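Local structure of hypothetical protein Atu0741 (Agrobacterium tumefaciens str. C58, 1ZHV) at residues S12-A23 with R38-I49. The protein is of unknown function but carries ACT-type domains, a fold that in many relatives binds small regulatory ligands such as amino acids. Sequence-based numbering, arbitrary orientation.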
loop_
_atom_site.group_PDB
_atom_site.type_symbol
_atom_site.label_atom_id
_atom_site.label_comp_id
_atom_site.label_asym_id
_atom_site.label_seq_id
_atom_site.Cartn_x
_atom_site.Cartn_y
_atom_site.Cartn_z
ATOM N N SER A 12 -9.664 1.013 4.828
ATOM C CA SER A 12 -9.435 2.070 3.865
ATOM C C SER A 12 -8.260 2.900 4.368
ATOM O O SER A 12 -8.235 3.318 5.528
ATOM C CB SER A 12 -10.694 2.931 3.733
ATOM O OG SER A 12 -10.481 3.994 2.830
ATOM N N TYR A 13 -7.284 3.119 3.494
ATOM C CA TYR A 13 -6.102 3.890 3.851
ATOM C C TYR A 13 -6.030 5.270 3.213
ATOM O O TYR A 13 -6.696 5.557 2.216
ATOM C CB TYR A 13 -4.833 3.109 3.494
ATOM C CG TYR A 13 -4.573 1.956 4.423
ATOM C CD1 TYR A 13 -5.233 0.738 4.260
ATOM C CD2 TYR A 13 -3.730 2.106 5.521
ATOM C CE1 TYR A 13 -5.063 -0.296 5.177
ATOM C CE2 TYR A 13 -3.556 1.080 6.438
ATOM C CZ TYR A 13 -4.228 -0.115 6.263
ATOM O OH TYR A 13 -4.081 -1.110 7.195
ATOM N N GLY A 14 -5.213 6.130 3.810
ATOM C CA GLY A 14 -5.037 7.469 3.286
ATOM C C GLY A 14 -3.588 7.874 3.447
ATOM O O GLY A 14 -2.882 7.313 4.286
ATOM N N ILE A 15 -3.144 8.830 2.636
ATOM C CA ILE A 15 -1.774 9.331 2.697
ATOM C C ILE A 15 -1.845 10.767 3.206
ATOM O O ILE A 15 -2.281 11.667 2.481
ATOM C CB ILE A 15 -1.112 9.371 1.309
ATOM C CG1 ILE A 15 -1.417 8.087 0.531
ATOM C CG2 ILE A 15 0.384 9.573 1.468
ATOM C CD1 ILE A 15 -0.907 6.838 1.162
ATOM N N ALA A 16 -1.428 10.979 4.446
ATOM C CA ALA A 16 -1.470 12.319 5.011
ATOM C C ALA A 16 -0.174 13.083 4.829
ATOM O O ALA A 16 0.906 12.498 4.789
ATOM C CB ALA A 16 -1.827 12.256 6.490
ATOM N N ARG A 17 -0.277 14.401 4.689
ATOM C CA ARG A 17 0.929 15.199 4.565
ATOM C C ARG A 17 0.988 16.216 5.695
ATOM O O ARG A 17 0.092 17.046 5.845
ATOM C CB ARG A 17 1.033 15.925 3.221
ATOM C CG ARG A 17 2.438 16.502 3.067
ATOM C CD ARG A 17 2.653 17.561 2.010
ATOM N NE ARG A 17 4.029 18.048 2.132
ATOM C CZ ARG A 17 4.592 18.965 1.350
ATOM N NH1 ARG A 17 3.902 19.519 0.362
ATOM N NH2 ARG A 17 5.854 19.323 1.555
ATOM N N LEU A 18 2.055 16.131 6.486
ATOM C CA LEU A 18 2.280 17.026 7.621
ATOM C C LEU A 18 3.541 17.837 7.388
ATOM O O LEU A 18 4.285 17.569 6.445
ATOM C CB LEU A 18 2.454 16.228 8.915
ATOM C CG LEU A 18 1.174 15.707 9.564
ATOM C CD1 LEU A 18 0.616 14.654 8.641
ATOM C CD2 LEU A 18 1.417 15.122 10.967
ATOM N N SER A 19 3.781 18.812 8.265
ATOM C CA SER A 19 4.959 19.672 8.189
ATOM C C SER A 19 6.246 18.870 8.381
ATOM O O SER A 19 6.331 18.000 9.251
ATOM C CB SER A 19 4.873 20.778 9.257
ATOM O OG SER A 19 6.019 21.616 9.233
ATOM N N ALA A 20 7.254 19.185 7.577
ATOM C CA ALA A 20 8.537 18.499 7.647
ATOM C C ALA A 20 9.153 18.445 9.045
ATOM O O ALA A 20 9.876 17.504 9.363
ATOM C CB ALA A 20 9.522 19.143 6.675
ATOM N N SER A 21 8.873 19.437 9.885
ATOM C CA SER A 21 9.455 19.457 11.226
ATOM C C SER A 21 8.516 19.080 12.360
ATOM O O SER A 21 8.921 19.045 13.521
ATOM C CB SER A 21 10.059 20.828 11.515
ATOM O OG SER A 21 11.258 20.998 10.787
ATOM N N GLU A 22 7.269 18.784 12.020
ATOM C CA GLU A 22 6.268 18.428 13.011
ATOM C C GLU A 22 6.577 17.097 13.692
ATOM O O GLU A 22 7.132 16.190 13.075
ATOM C CB GLU A 22 4.902 18.354 12.331
ATOM C CG GLU A 22 3.731 18.287 13.277
ATOM C CD GLU A 22 2.405 18.338 12.543
ATOM O OE1 GLU A 22 2.397 18.679 11.335
ATOM O OE2 GLU A 22 1.375 18.050 13.181
ATOM N N ALA A 23 6.222 16.980 14.966
ATOM C CA ALA A 23 6.456 15.733 15.685
ATOM C C ALA A 23 5.492 14.692 15.127
ATOM O O ALA A 23 4.468 15.040 14.534
ATOM C CB ALA A 23 6.210 15.928 17.177
ATOM N N ARG A 38 9.798 10.741 6.998
ATOM C CA ARG A 38 10.195 12.136 7.090
ATOM C C ARG A 38 11.338 12.399 6.116
ATOM O O ARG A 38 12.315 11.646 6.064
ATOM C CB ARG A 38 10.625 12.490 8.518
ATOM C CG ARG A 38 10.766 13.995 8.752
ATOM C CD ARG A 38 11.387 14.311 10.100
ATOM N NE ARG A 38 10.578 13.858 11.231
ATOM C CZ ARG A 38 9.471 14.454 11.659
ATOM N NH1 ARG A 38 9.016 15.544 11.050
ATOM N NH2 ARG A 38 8.820 13.964 12.706
ATOM N N THR A 39 11.190 13.461 5.328
ATOM C CA THR A 39 12.199 13.850 4.353
ATOM C C THR A 39 12.547 15.308 4.615
ATOM O O THR A 39 12.047 15.908 5.565
ATOM C CB THR A 39 11.682 13.698 2.899
ATOM O OG1 THR A 39 10.735 14.730 2.610
ATOM C CG2 THR A 39 11.009 12.342 2.714
ATOM N N ASP A 40 13.390 15.881 3.768
ATOM C CA ASP A 40 13.796 17.266 3.949
ATOM C C ASP A 40 12.679 18.244 3.598
ATOM O O ASP A 40 12.810 19.449 3.821
ATOM C CB ASP A 40 15.041 17.554 3.103
ATOM C CG ASP A 40 14.752 17.547 1.613
ATOM O OD1 ASP A 40 13.832 16.818 1.183
ATOM O OD2 ASP A 40 15.457 18.265 0.872
ATOM N N ASP A 41 11.574 17.726 3.070
ATOM C CA ASP A 41 10.456 18.578 2.678
ATOM C C ASP A 41 9.090 18.191 3.225
ATOM O O ASP A 41 8.152 18.977 3.124
ATOM C CB ASP A 41 10.339 18.635 1.151
ATOM C CG ASP A 41 11.519 19.321 0.493
ATOM O OD1 ASP A 41 12.306 19.982 1.205
ATOM O OD2 ASP A 41 11.653 19.206 -0.743
ATOM N N GLU A 42 8.958 16.996 3.799
ATOM C CA GLU A 42 7.649 16.569 4.290
ATOM C C GLU A 42 7.700 15.498 5.374
ATOM O O GLU A 42 8.738 14.876 5.620
ATOM C CB GLU A 42 6.824 15.990 3.121
ATOM C CG GLU A 42 7.141 14.500 2.859
ATOM C CD GLU A 42 6.591 13.939 1.549
ATOM O OE1 GLU A 42 5.352 13.915 1.355
ATOM O OE2 GLU A 42 7.414 13.504 0.716
ATOM N N LEU A 43 6.553 15.306 6.018
ATOM C CA LEU A 43 6.356 14.244 6.998
ATOM C C LEU A 43 5.109 13.582 6.418
ATOM O O LEU A 43 3.999 14.116 6.503
ATOM C CB LEU A 43 6.071 14.773 8.403
ATOM C CG LEU A 43 5.697 13.644 9.376
ATOM C CD1 LEU A 43 6.838 12.646 9.480
ATOM C CD2 LEU A 43 5.371 14.211 10.744
ATOM N N SER A 44 5.313 12.430 5.791
ATOM C CA SER A 44 4.243 11.690 5.138
ATOM C C SER A 44 3.787 10.536 6.014
ATOM O O SER A 44 4.610 9.823 6.567
ATOM C CB SER A 44 4.760 11.169 3.793
ATOM O OG SER A 44 3.782 10.418 3.103
ATOM N N ILE A 45 2.477 10.354 6.141
ATOM C CA ILE A 45 1.950 9.273 6.965
ATOM C C ILE A 45 0.856 8.464 6.282
ATOM O O ILE A 45 -0.178 9.003 5.891
ATOM C CB ILE A 45 1.387 9.815 8.303
ATOM C CG1 ILE A 45 2.513 10.483 9.100
ATOM C CG2 ILE A 45 0.728 8.682 9.097
ATOM C CD1 ILE A 45 2.057 11.160 10.377
ATOM N N VAL A 46 1.093 7.166 6.131
ATOM C CA VAL A 46 0.091 6.281 5.559
ATOM C C VAL A 46 -0.477 5.486 6.725
ATOM O O VAL A 46 0.273 4.892 7.495
ATOM C CB VAL A 46 0.698 5.281 4.558
ATOM C CG1 VAL A 46 -0.389 4.342 4.035
ATOM C CG2 VAL A 46 1.357 6.031 3.416
ATOM N N CYS A 47 -1.797 5.494 6.870
ATOM C CA CYS A 47 -2.449 4.740 7.934
ATOM C C CYS A 47 -3.938 4.686 7.650
ATOM O O CYS A 47 -4.415 5.286 6.687
ATOM C CB CYS A 47 -2.192 5.384 9.303
ATOM S SG CYS A 47 -2.948 6.998 9.594
ATOM N N LEU A 48 -4.671 3.951 8.477
ATOM C CA LEU A 48 -6.110 3.842 8.292
ATOM C C LEU A 48 -6.724 5.237 8.320
ATOM O O LEU A 48 -6.449 6.031 9.219
ATOM C CB LEU A 48 -6.710 2.951 9.383
ATOM C CG LEU A 48 -6.359 1.467 9.232
ATOM C CD1 LEU A 48 -6.806 0.685 10.455
ATOM C CD2 LEU A 48 -7.028 0.922 7.979
ATOM N N ILE A 49 -7.540 5.529 7.310
ATOM C CA ILE A 49 -8.201 6.824 7.176
ATOM C C ILE A 49 -8.939 7.250 8.438
ATOM O O ILE A 49 -8.999 8.438 8.760
ATOM C CB ILE A 49 -9.214 6.807 6.014
ATOM C CG1 ILE A 49 -8.496 6.485 4.704
ATOM C CG2 ILE A 49 -9.913 8.150 5.915
ATOM C CD1 ILE A 49 -9.407 6.515 3.473
HETATM O O HOH W 1 6.443 20.970 5.295
HETATM O O HOH W 2 12.090 17.343 7.916
#
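I15 and V46, a non-hydrogen-bonded antiparallel pair, lie side by side on one face of the sheet, CD1 of I15 packed tightly on CG2 of V46 at 3.3 Å. F94 of strand 94-97 touches both; branching at CB suits extended backbone, and the apolar branches suit this packing. On the other face L18 crosses L43, CB to CB 3.9 Å, and its CD2 reaches CD1 of I45; the small A16 is paired with I45, CB to CB 4.4 Å. Near the far end CD2 of L48 rests over one face of the Y13 ring, a CH-pi contact 3.7 Å from the centroid. CG of Y13, anti to its carbonyl carbon (chi1 -73°), brings the ring back toward L48, while the hydroxyl is held by the backbone N of F33.

Backbone bonds lace 13-18 to 43-48 in pairs, A16 N to I45 O at 2.7 Å among them. Toward the edge, R17 runs out extended past E42 CB, and NH2 reaches the carbonyl O of D41 at 2.8 Å; D41 O lies in the guanidinium plane, while NH2 stands above the carbonyl plane of D41 and off its lone pairs. R38, bent at chi3 (-63°), lays its guanidinium over L43 CD1 and clasps the type I turn S19-E22: NH1 and NH2 both grip E22 O, each at 2.8 Å, and NH1 also donates to A20 O. A long arginine with several N-H groups fits such a cluster of carbonyls, and a water bridges A20 O to T39 O.

The strands thus form an antiparallel pair between 57-67 and 35-38, part of the beta-sheet of an ACT-like N-terminal domain.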